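Local coordinates for 2-(3-amino-3-carboxypropyl)histidine synthase (PDB 3LZD), which uses a [4Fe-4S] cluster to transfer the 3-amino-3-carboxypropyl group of S-adenosyl-L-methionine to a histidine of elongation factor 2, the first step of diphthamide biosynthesis, at residues A[169-172]-A[173-177]. Residues are numbered along the deposited sequence; the frame is centred on the assembly and turned at random.
Sequences EAKE and FLESE
Lys171 and Glu175, one helical turn apart, meet through the lysine's aliphatic chain rather than its charge: CE of Lys171 lies 3.1 Å from OE1 of Glu175, whereas NZ of Lys171 is 4.1 Å from that same oxygen, too far apart to count as a salt bridge. Both chains are extended, the lysine setting out with CG anti to its backbone N (chi1 178°) and Glu175 with CG anti to its carbonyl carbon, and they cross at a slant that brings CE, not NZ, nearest to OE1; the opposite charges may still attract weakly.

Four successive i to i+4 backbone bonds define the alpha-helical geometry. The amide N of Leu174 reaches Ala170 O at 3.0 Å with an almost straight N-H...O angle of 174°, and Ser176 N meets Glu172 O at 2.8 Å, more bent at 150°. These residues belong to helix 167-176, the crossover helix of a beta-alpha-beta unit between the parallel strands 154-159 and 180-182. Ala170 and Leu174 are buried on its inner side, touching Ile214 and Leu212 of strand 210-214 respectively, while Phe173 packs on Val138 and Leu141 of helix 138-143.

A side-chain bond adds to these: Ser176 OG donates to Phe173 O at 2.8 Å, in the carbonyl plane and on a lone pair. Nearby, CG of Glu177 sits 3.7 Å above one face of the Phe173 ring, displaced toward its rim.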
loop_
_atom_site.group_PDB
_atom_site.type_symbol
_atom_site.label_atom_id
_atom_site.label_comp_id
_atom_site.label_asym_id
_atom_site.label_seq_id
_atom_site.Cartn_x
_atom_site.Cartn_y
_atom_site.Cartn_z
ATOM N N GLU A 169 -9.433 -35.466 -15.060
ATOM C CA GLU A 169 -10.388 -35.801 -16.106
ATOM C C GLU A 169 -9.802 -35.503 -17.485
ATOM O O GLU A 169 -9.938 -36.295 -18.415
ATOM C CB GLU A 169 -11.672 -35.000 -15.919
ATOM C CG GLU A 169 -12.918 -35.774 -16.291
ATOM C CD GLU A 169 -13.931 -35.796 -15.166
ATOM O OE1 GLU A 169 -13.512 -35.955 -13.997
ATOM O OE2 GLU A 169 -15.140 -35.662 -15.453
ATOM N N ALA A 170 -9.167 -34.346 -17.615
ATOM C CA ALA A 170 -8.550 -33.962 -18.864
ATOM C C ALA A 170 -7.507 -35.032 -19.234
ATOM O O ALA A 170 -7.390 -35.430 -20.395
ATOM C CB ALA A 170 -7.883 -32.606 -18.704
ATOM N N LYS A 171 -6.756 -35.501 -18.239
ATOM C CA LYS A 171 -5.742 -36.513 -18.491
ATOM C C LYS A 171 -6.331 -37.832 -19.007
ATOM O O LYS A 171 -5.881 -38.359 -20.038
ATOM C CB LYS A 171 -4.921 -36.774 -17.231
ATOM C CG LYS A 171 -3.874 -37.857 -17.423
ATOM C CD LYS A 171 -2.865 -37.893 -16.295
ATOM C CE LYS A 171 -1.956 -39.109 -16.437
ATOM N NZ LYS A 171 -0.834 -39.086 -15.465
ATOM N N GLU A 172 -7.325 -38.358 -18.293
ATOM C CA GLU A 172 -7.982 -39.608 -18.665
ATOM C C GLU A 172 -8.552 -39.522 -20.078
ATOM O O GLU A 172 -8.470 -40.473 -20.854
ATOM C CB GLU A 172 -9.104 -39.941 -17.668
ATOM C CG GLU A 172 -8.616 -40.548 -16.355
ATOM C CD GLU A 172 -9.708 -40.627 -15.285
ATOM O OE1 GLU A 172 -10.896 -40.772 -15.647
ATOM O OE2 GLU A 172 -9.380 -40.564 -14.079
ATOM N N PHE A 173 -9.127 -38.375 -20.411
ATOM C CA PHE A 173 -9.689 -38.191 -21.727
ATOM C C PHE A 173 -8.597 -38.205 -22.796
ATOM O O PHE A 173 -8.664 -38.976 -23.751
ATOM C CB PHE A 173 -10.449 -36.878 -21.795
ATOM C CG PHE A 173 -10.915 -36.544 -23.170
ATOM C CD1 PHE A 173 -11.954 -37.257 -23.753
ATOM C CD2 PHE A 173 -10.269 -35.561 -23.913
ATOM C CE1 PHE A 173 -12.341 -36.997 -25.060
ATOM C CE2 PHE A 173 -10.648 -35.293 -25.222
ATOM C CZ PHE A 173 -11.686 -36.013 -25.796
ATOM N N LEU A 174 -7.582 -37.361 -22.638
ATOM C CA LEU A 174 -6.511 -37.320 -23.624
ATOM C C LEU A 174 -5.810 -38.675 -23.765
ATOM O O LEU A 174 -5.381 -39.052 -24.863
ATOM C CB LEU A 174 -5.530 -36.212 -23.270
ATOM C CG LEU A 174 -6.303 -34.881 -23.295
ATOM C CD1 LEU A 174 -5.599 -33.829 -22.451
ATOM C CD2 LEU A 174 -6.478 -34.418 -24.741
ATOM N N GLU A 175 -5.702 -39.414 -22.664
ATOM C CA GLU A 175 -5.075 -40.729 -22.734
ATOM C C GLU A 175 -6.007 -41.697 -23.448
ATOM O O GLU A 175 -5.555 -42.518 -24.250
ATOM C CB GLU A 175 -4.737 -41.251 -21.342
ATOM C CG GLU A 175 -3.429 -40.683 -20.813
ATOM C CD GLU A 175 -3.152 -41.079 -19.378
ATOM O OE1 GLU A 175 -1.979 -40.983 -18.962
ATOM O OE2 GLU A 175 -4.109 -41.475 -18.671
ATOM N N SER A 176 -7.306 -41.587 -23.170
ATOM C CA SER A 176 -8.268 -42.455 -23.823
ATOM C C SER A 176 -8.345 -42.118 -25.318
ATOM O O SER A 176 -8.957 -42.847 -26.095
ATOM C CB SER A 176 -9.654 -42.305 -23.197
ATOM O OG SER A 176 -10.356 -41.232 -23.794
ATOM N N GLU A 177 -7.740 -41.006 -25.724
ATOM C CA GLU A 177 -7.759 -40.643 -27.134
ATOM C C GLU A 177 -6.427 -41.010 -27.775
ATOM O O GLU A 177 -6.201 -40.730 -28.949
ATOM C CB GLU A 177 -8.014 -39.145 -27.315
ATOM C CG GLU A 177 -9.439 -38.676 -27.015
ATOM C CD GLU A 177 -10.468 -39.176 -28.025
ATOM O OE1 GLU A 177 -10.165 -39.185 -29.240
ATOM O OE2 GLU A 177 -11.591 -39.540 -27.604
#